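Local coordinates for spore coat polysaccharide biosynthesis protein spsE (Bacillus subtilis, PDB 1VLI) that takes part in spore coat polysaccharide biosynthesis and probably has sialic acid synthase-type (N-acylneuraminate-9-phosphate synthase) activity, at residues S119-D123 with E124-D128; L150-Y153 with V154-N158; E328-E332 with D333-V337. All blocks are in the same frame, centred on the assembly; numbering follows the deposited sequence.

Interaction 1: residues S119-D123 with E124-D128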
loop_
_atom_site.group_PDB
_atom_site.type_symbol
_atom_site.label_atom_id
_atom_site.label_comp_id
_atom_site.label_asym_id
_atom_site.label_seq_id
_atom_site.Cartn_x
_atom_site.Cartn_y
_atom_site.Cartn_z
ATOM N N SER A 119 -8.020 -3.659 3.862
ATOM C CA SER A 119 -6.738 -4.328 4.034
ATOM C C SER A 119 -5.864 -4.200 2.771
ATOM O O SER A 119 -6.278 -3.621 1.760
ATOM C CB SER A 119 -6.976 -5.794 4.379
ATOM O OG SER A 119 -5.873 -6.307 5.074
ATOM N N THR A 120 -4.694 -4.824 2.827
ATOM C CA THR A 120 -3.684 -4.773 1.770
ATOM C C THR A 120 -3.460 -6.142 1.158
ATOM O O THR A 120 -3.372 -7.145 1.885
ATOM C CB THR A 120 -2.356 -4.302 2.395
ATOM O OG1 THR A 120 -2.606 -3.086 3.087
ATOM C CG2 THR A 120 -1.347 -3.920 1.349
ATOM N N VAL A 121 -3.340 -6.182 -0.168
ATOM C CA VAL A 121 -2.958 -7.414 -0.860
ATOM C C VAL A 121 -1.567 -7.327 -1.480
ATOM O O VAL A 121 -1.115 -6.245 -1.864
ATOM C CB VAL A 121 -4.014 -7.864 -1.891
ATOM C CG1 VAL A 121 -5.327 -8.057 -1.193
ATOM C CG2 VAL A 121 -4.175 -6.876 -2.993
ATOM N N CYS A 122 -0.891 -8.469 -1.561
ATOM C CA CYS A 122 0.458 -8.526 -2.130
ATOM C C CYS A 122 0.700 -9.623 -3.178
ATOM O O CYS A 122 1.832 -9.795 -3.615
ATOM C CB CYS A 122 1.489 -8.687 -1.006
ATOM S SG CYS A 122 1.094 -10.063 0.106
ATOM N N ASP A 123 -0.328 -10.402 -3.516
ATOM C CA ASP A 123 -0.258 -11.353 -4.609
ATOM C C ASP A 123 -1.645 -11.797 -5.045
ATOM O O ASP A 123 -2.659 -11.389 -4.457
ATOM C CB ASP A 123 0.617 -12.563 -4.271
ATOM C CG ASP A 123 0.399 -13.094 -2.871
ATOM O OD1 ASP A 123 -0.765 -13.402 -2.490
ATOM O OD2 ASP A 123 1.367 -13.278 -2.091
ATOM N N GLU A 124 -1.681 -12.628 -6.081
ATOM C CA GLU A 124 -2.927 -13.146 -6.632
ATOM C C GLU A 124 -3.781 -13.850 -5.546
ATOM O O GLU A 124 -4.990 -13.618 -5.447
ATOM C CB GLU A 124 -2.623 -14.055 -7.841
ATOM C CG GLU A 124 -2.099 -13.330 -9.102
ATOM C CD GLU A 124 -0.593 -12.916 -9.115
ATOM O OE1 GLU A 124 0.148 -13.107 -8.107
ATOM O OE2 GLU A 124 -0.123 -12.388 -10.174
ATOM N N GLY A 125 -3.133 -14.647 -4.698
ATOM C CA GLY A 125 -3.806 -15.421 -3.661
ATOM C C GLY A 125 -4.372 -14.624 -2.493
ATOM O O GLY A 125 -5.482 -14.912 -2.009
ATOM N N SER A 126 -3.607 -13.647 -2.005
ATOM C CA SER A 126 -4.116 -12.710 -0.995
ATOM C C SER A 126 -5.279 -11.906 -1.583
ATOM O O SER A 126 -6.295 -11.664 -0.909
ATOM C CB SER A 126 -3.013 -11.789 -0.472
ATOM O OG SER A 126 -2.310 -11.165 -1.539
ATOM N N ALA A 127 -5.144 -11.525 -2.852
ATOM C CA ALA A 127 -6.212 -10.834 -3.561
ATOM C C ALA A 127 -7.527 -11.650 -3.567
ATOM O O ALA A 127 -8.594 -11.103 -3.383
ATOM C CB ALA A 127 -5.783 -10.469 -4.973
ATOM N N ASP A 128 -7.429 -12.949 -3.757
ATOM C CA ASP A 128 -8.601 -13.788 -3.858
ATOM C C ASP A 128 -9.285 -13.932 -2.512
ATOM O O ASP A 128 -10.509 -13.991 -2.431
ATOM C CB ASP A 128 -8.194 -15.171 -4.304
ATOM C CG ASP A 128 -7.841 -15.239 -5.766
ATOM O OD1 ASP A 128 -8.099 -14.270 -6.507
ATOM O OD2 ASP A 128 -7.329 -16.256 -6.264
#
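D123 and S126 face each other because both first torsions turn the polar group back over its own main chain: CG of D123 stands between the backbone N and the carbonyl carbon (chi1 42°), and OG of S126 takes the corresponding place (chi1 51°). The carboxylate thereby hangs over the first turn of the helix, where OD1 accepts from S126 N at 2.9 Å. That bond is nearly straight at the proton (165°), and the donor meets OD1 almost in line with its C-O bond. Together these features identify D123 as the N-cap of helix 124-131. The backbone bond from A127 N to D123 O, 3.0 Å long, is the first i to i+4 bond of the helix.

S126 OG receives the N-H of C122 at 3.0 Å, which ties the preceding loop to the first turn. The same hydroxyl oxygen, S126 OG, lies 2.9 Å from D123 OD1. In the (beta/alpha)8 barrel of the NeuB family, this is the connection from strand 116-118 into the helix that follows it. The other carboxylate oxygen, D123 OD2, makes a salt bridge to R70, so both oxygens of the cap are engaged.

An apolar contact accompanies the polar cluster. V121 is directed at the helix, and its CG1 branch rests 3.8 Å from A127 CA, with V121 CB and A127 CB 4.4 Å apart. V121 also touches I140 of strand 138-140, and A127 packs against V154 of helix 148-155.

Interaction 2: residues L150-Y153 with V154-N158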
loop_
_atom_site.group_PDB
_atom_site.type_symbol
_atom_site.label_atom_id
_atom_site.label_comp_id
_atom_site.label_asym_id
_atom_site.label_seq_id
_atom_site.Cartn_x
_atom_site.Cartn_y
_atom_site.Cartn_z
ATOM N N LEU A 150 0.266 -8.404 -10.621
ATOM C CA LEU A 150 -0.669 -8.165 -9.530
ATOM C C LEU A 150 -1.575 -6.969 -9.792
ATOM O O LEU A 150 -2.782 -7.050 -9.546
ATOM C CB LEU A 150 0.046 -8.000 -8.189
ATOM C CG LEU A 150 -0.859 -7.602 -7.008
ATOM C CD1 LEU A 150 -1.920 -8.735 -6.633
ATOM C CD2 LEU A 150 -0.053 -7.174 -5.808
ATOM N N LEU A 151 -1.026 -5.860 -10.289
ATOM C CA LEU A 151 -1.862 -4.681 -10.510
ATOM C C LEU A 151 -2.941 -4.979 -11.546
ATOM O O LEU A 151 -4.045 -4.495 -11.436
ATOM C CB LEU A 151 -1.025 -3.446 -10.922
ATOM C CG LEU A 151 0.013 -2.959 -9.908
ATOM C CD1 LEU A 151 0.873 -1.847 -10.515
ATOM C CD2 LEU A 151 -0.607 -2.496 -8.560
ATOM N N LYS A 152 -2.595 -5.762 -12.563
ATOM C CA LYS A 152 -3.492 -6.146 -13.646
ATOM C C LYS A 152 -4.583 -7.064 -13.096
ATOM O O LYS A 152 -5.752 -6.954 -13.445
ATOM C CB LYS A 152 -2.658 -6.880 -14.690
ATOM C CG LYS A 152 -3.235 -6.968 -16.084
ATOM C CD LYS A 152 -2.398 -7.933 -16.948
ATOM C CE LYS A 152 -2.743 -7.851 -18.451
ATOM N NZ LYS A 152 -1.533 -7.700 -19.346
ATOM N N TYR A 153 -4.183 -7.977 -12.227
ATOM C CA TYR A 153 -5.069 -9.007 -11.721
ATOM C C TYR A 153 -6.153 -8.386 -10.862
ATOM O O TYR A 153 -7.329 -8.686 -11.025
ATOM C CB TYR A 153 -4.260 -9.976 -10.886
ATOM C CG TYR A 153 -5.001 -11.178 -10.405
ATOM C CD1 TYR A 153 -5.712 -11.148 -9.206
ATOM C CD2 TYR A 153 -4.961 -12.360 -11.113
ATOM C CE1 TYR A 153 -6.367 -12.249 -8.733
ATOM C CE2 TYR A 153 -5.620 -13.479 -10.650
ATOM C CZ TYR A 153 -6.325 -13.422 -9.455
ATOM O OH TYR A 153 -6.974 -14.553 -8.982
ATOM N N VAL A 154 -5.748 -7.495 -9.966
ATOM C CA VAL A 154 -6.690 -6.817 -9.113
ATOM C C VAL A 154 -7.520 -5.772 -9.888
ATOM O O VAL A 154 -8.724 -5.640 -9.665
ATOM C CB VAL A 154 -5.976 -6.175 -7.925
ATOM C CG1 VAL A 154 -6.983 -5.532 -7.023
ATOM C CG2 VAL A 154 -5.199 -7.218 -7.153
ATOM N N ALA A 155 -6.885 -5.025 -10.796
ATOM C CA ALA A 155 -7.634 -4.047 -11.595
ATOM C C ALA A 155 -8.902 -4.675 -12.224
ATOM O O ALA A 155 -9.927 -4.015 -12.336
ATOM C CB ALA A 155 -6.763 -3.440 -12.654
ATOM N N ARG A 156 -8.819 -5.939 -12.625
ATOM C CA ARG A 156 -9.937 -6.607 -13.305
ATOM C C ARG A 156 -11.131 -6.923 -12.398
ATOM O O ARG A 156 -12.176 -7.329 -12.880
ATOM C CB ARG A 156 -9.472 -7.896 -13.982
ATOM C CG ARG A 156 -8.807 -7.667 -15.303
ATOM C CD ARG A 156 -8.147 -8.902 -15.850
ATOM N NE ARG A 156 -7.261 -8.556 -16.947
ATOM C CZ ARG A 156 -6.585 -9.430 -17.685
ATOM N NH1 ARG A 156 -6.694 -10.736 -17.455
ATOM N NH2 ARG A 156 -5.796 -8.992 -18.664
ATOM N N LEU A 157 -10.963 -6.738 -11.096
ATOM C CA LEU A 157 -12.022 -7.004 -10.148
ATOM C C LEU A 157 -12.958 -5.811 -10.028
ATOM O O LEU A 157 -13.996 -5.886 -9.371
ATOM C CB LEU A 157 -11.417 -7.365 -8.791
ATOM C CG LEU A 157 -10.560 -8.623 -8.844
ATOM C CD1 LEU A 157 -9.758 -8.810 -7.552
ATOM C CD2 LEU A 157 -11.460 -9.845 -9.172
ATOM N N ASN A 158 -12.571 -4.709 -10.656
ATOM C CA ASN A 158 -13.371 -3.487 -10.733
ATOM C C ASN A 158 -13.734 -2.731 -9.454
ATOM O O ASN A 158 -14.720 -2.013 -9.383
ATOM C CB ASN A 158 -14.552 -3.624 -11.691
ATOM C CG ASN A 158 -14.325 -2.818 -12.982
ATOM O OD1 ASN A 158 -14.050 -3.417 -14.031
ATOM N ND2 ASN A 158 -14.373 -1.447 -12.895
#
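L150 and K152 meet V154 and R156 one turn further on, an i to i+4 contact toward the C-terminal part of helix 148-155, one of the outer helices of the NeuB-family TIM barrel. The helix links strands 138-140 and 161-164 in a beta-alpha-beta unit. The evidence begins with the backbone: V154 N donates to L150 O at 3.0 Å with a nearly straight N-H...O angle of 173°, and A155 N donates to L151 O over the same length. One step later the pattern slackens, since the bond from R156 N to K152 O is weak at 3.3 Å. A type I beta turn from A155 to N158 follows, and N158 adopts a positive phi.

L150 and V154 run alongside each other. L150 CG lies anti to the backbone N (chi1 174°), which carries CD1 along the helix to within 3.7 Å of V154 CG2. V154 CG2 also lies 3.4 Å from L150 O, the acceptor of V154 N. V154 lies against F138 of strand 138-140 and A127 of helix 124-131, while Y153 reaches D128 of that helix through its hydroxyl.

K152 and R156 occupy another flank, two cationic chains pointing the same way. Their charges are probably balanced by separate acids, as K152 NZ makes a salt bridge to E353 and R156 NE one to E183. The like charges K152 NZ and R156 NH2 are 4.5 Å apart, and the methylene K152 CE makes the closest side-chain approach of the pair, 3.3 Å from that same NH2.

Interaction 3: residues E328-E332 with D333-V337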
loop_
_atom_site.group_PDB
_atom_site.type_symbol
_atom_site.label_atom_id
_atom_site.label_comp_id
_atom_site.label_asym_id
_atom_site.label_seq_id
_atom_site.Cartn_x
_atom_site.Cartn_y
_atom_site.Cartn_z
ATOM N N GLU A 328 15.100 -25.073 -20.503
ATOM C CA GLU A 328 13.808 -25.225 -19.842
ATOM C C GLU A 328 12.897 -23.968 -19.941
ATOM O O GLU A 328 13.313 -22.826 -19.659
ATOM C CB GLU A 328 14.044 -25.666 -18.388
ATOM C CG GLU A 328 12.806 -26.039 -17.580
ATOM C CD GLU A 328 13.092 -26.141 -16.085
ATOM O OE1 GLU A 328 14.284 -26.473 -15.743
ATOM O OE2 GLU A 328 12.117 -25.890 -15.245
ATOM N N ALA A 329 11.649 -24.197 -20.353
ATOM C CA ALA A 329 10.647 -23.146 -20.448
ATOM C C ALA A 329 10.452 -22.502 -19.060
ATOM O O ALA A 329 10.520 -23.189 -18.044
ATOM C CB ALA A 329 9.331 -23.709 -20.992
ATOM N N PHE A 330 10.285 -21.183 -19.026
ATOM C CA PHE A 330 9.979 -20.468 -17.806
ATOM C C PHE A 330 8.499 -20.589 -17.654
ATOM O O PHE A 330 7.774 -20.535 -18.657
ATOM C CB PHE A 330 10.278 -19.006 -17.965
ATOM C CG PHE A 330 11.720 -18.676 -17.916
ATOM C CD1 PHE A 330 12.432 -18.795 -16.726
ATOM C CD2 PHE A 330 12.372 -18.189 -19.050
ATOM C CE1 PHE A 330 13.774 -18.456 -16.665
ATOM C CE2 PHE A 330 13.717 -17.866 -18.999
ATOM C CZ PHE A 330 14.423 -17.996 -17.804
ATOM N N SER A 331 8.047 -20.739 -16.416
ATOM C CA SER A 331 6.621 -20.798 -16.152
ATOM C C SER A 331 6.294 -20.371 -14.728
ATOM O O SER A 331 7.189 -20.260 -13.874
ATOM C CB SER A 331 6.103 -22.205 -16.423
ATOM O OG SER A 331 6.414 -23.056 -15.340
ATOM N N GLU A 332 5.008 -20.098 -14.503
ATOM C CA GLU A 332 4.399 -19.921 -13.180
ATOM C C GLU A 332 4.997 -20.887 -12.130
ATOM O O GLU A 332 4.989 -20.601 -10.940
ATOM C CB GLU A 332 2.900 -20.215 -13.332
ATOM C CG GLU A 332 1.928 -19.404 -12.482
ATOM C CD GLU A 332 1.643 -18.005 -13.037
ATOM O OE1 GLU A 332 1.529 -17.847 -14.277
ATOM O OE2 GLU A 332 1.520 -17.057 -12.222
ATOM N N ASP A 333 5.529 -22.022 -12.574
ATOM C CA ASP A 333 6.069 -23.026 -11.671
ATOM C C ASP A 333 7.544 -22.953 -11.286
ATOM O O ASP A 333 7.952 -23.628 -10.346
ATOM C CB ASP A 333 5.771 -24.420 -12.220
ATOM C CG ASP A 333 4.290 -24.715 -12.240
ATOM O OD1 ASP A 333 3.543 -24.194 -11.375
ATOM O OD2 ASP A 333 3.778 -25.442 -13.100
ATOM N N ASN A 334 8.343 -22.164 -11.995
ATOM C CA ASN A 334 9.751 -22.031 -11.620
ATOM C C ASN A 334 10.248 -20.591 -11.433
ATOM O O ASN A 334 11.354 -20.374 -10.928
ATOM C CB ASN A 334 10.666 -22.813 -12.573
ATOM C CG ASN A 334 10.442 -22.456 -14.025
ATOM O OD1 ASN A 334 9.911 -21.377 -14.371
ATOM N ND2 ASN A 334 10.837 -23.357 -14.892
ATOM N N ILE A 335 9.434 -19.617 -11.816
ATOM C CA ILE A 335 9.743 -18.230 -11.488
ATOM C C ILE A 335 8.539 -17.509 -10.873
ATOM O O ILE A 335 7.388 -17.868 -11.157
ATOM C CB ILE A 335 10.297 -17.439 -12.726
ATOM C CG1 ILE A 335 9.391 -17.608 -13.954
ATOM C CG2 ILE A 335 11.747 -17.843 -13.033
ATOM C CD1 ILE A 335 9.477 -16.449 -14.922
ATOM N N ALA A 336 8.817 -16.482 -10.054
ATOM C CA ALA A 336 7.766 -15.705 -9.411
ATOM C C ALA A 336 8.183 -14.256 -9.210
ATOM O O ALA A 336 9.371 -13.947 -9.186
ATOM C CB ALA A 336 7.334 -16.341 -8.079
ATOM N N VAL A 337 7.191 -13.375 -9.101
ATOM C CA VAL A 337 7.398 -11.946 -8.816
ATOM C C VAL A 337 7.461 -11.775 -7.281
ATOM O O VAL A 337 6.429 -11.887 -6.580
ATOM C CB VAL A 337 6.263 -11.131 -9.448
ATOM C CG1 VAL A 337 6.314 -9.630 -9.064
ATOM C CG2 VAL A 337 6.281 -11.303 -10.941
#
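N334 hydrogen-bonds to three residues of 328-332 through one buried amide. Its ND2 donates to E328 OE2 at 2.9 Å and to A329 O at 3.2 Å, with both acceptors within a couple of degrees of the amide plane. The carbonyl oxygen of A329 is met in its own plane, whereas the donor approaches E328 OE2 from above the carboxylate, 48° out of plane. On the other end of the amide, OD1 accepts from S331 N at 2.8 Å. N334 CG sits between its backbone N and carbonyl carbon (chi1 54°), a torsion that swings the amide back along the preceding chain.

The backbone turns tightly between these anchors. S331 O takes two donors, N334 N at 2.9 Å and I335 N at 3.1 Å, the first closing a beta turn across E332 and D333. The turn leads into strand 335-338, which pairs antiparallel with strand 317-320 in the SAF (AFP-like) domain.

Farther out, F330 and I335 meet at an oblique slant, with CG2 of I335 3.9 Å from F330 CD1. N334 OD1 lies near the plane of the F330 ring, at its edge. I335 also packs on F352 and T356 of helix 352-356 and on I318 and T320 of the neighbouring strand.

Because the amide donates twice in its own plane and accepts at its oxygen, these three bonds should fix its rotation, and its buried polar atoms find their partners within the loop that it spans.

Interactions 1 and 2 belong to the same barrel and touch directly: their centres are 10 Å apart, helices 124-131 and 148-155 join through D128-Y153 and E124-Y153, and L150 also packs on the loop residues C122 and D123. Interaction 3 lies about 20 Å from interaction 1 and 21 Å from interaction 2, between centres, in the SAF domain, and touches neither. Their chemistry follows position. At a helix start, 119-128 uses a carboxylate cap and has no exposed residue in contact; 150-158 combines backbone bonds with a buried aliphatic pair and a cationic pair of which R156 is exposed; 328-337, without a helix, relies on an amide to brace a turn containing the exposed acids E332 and D333.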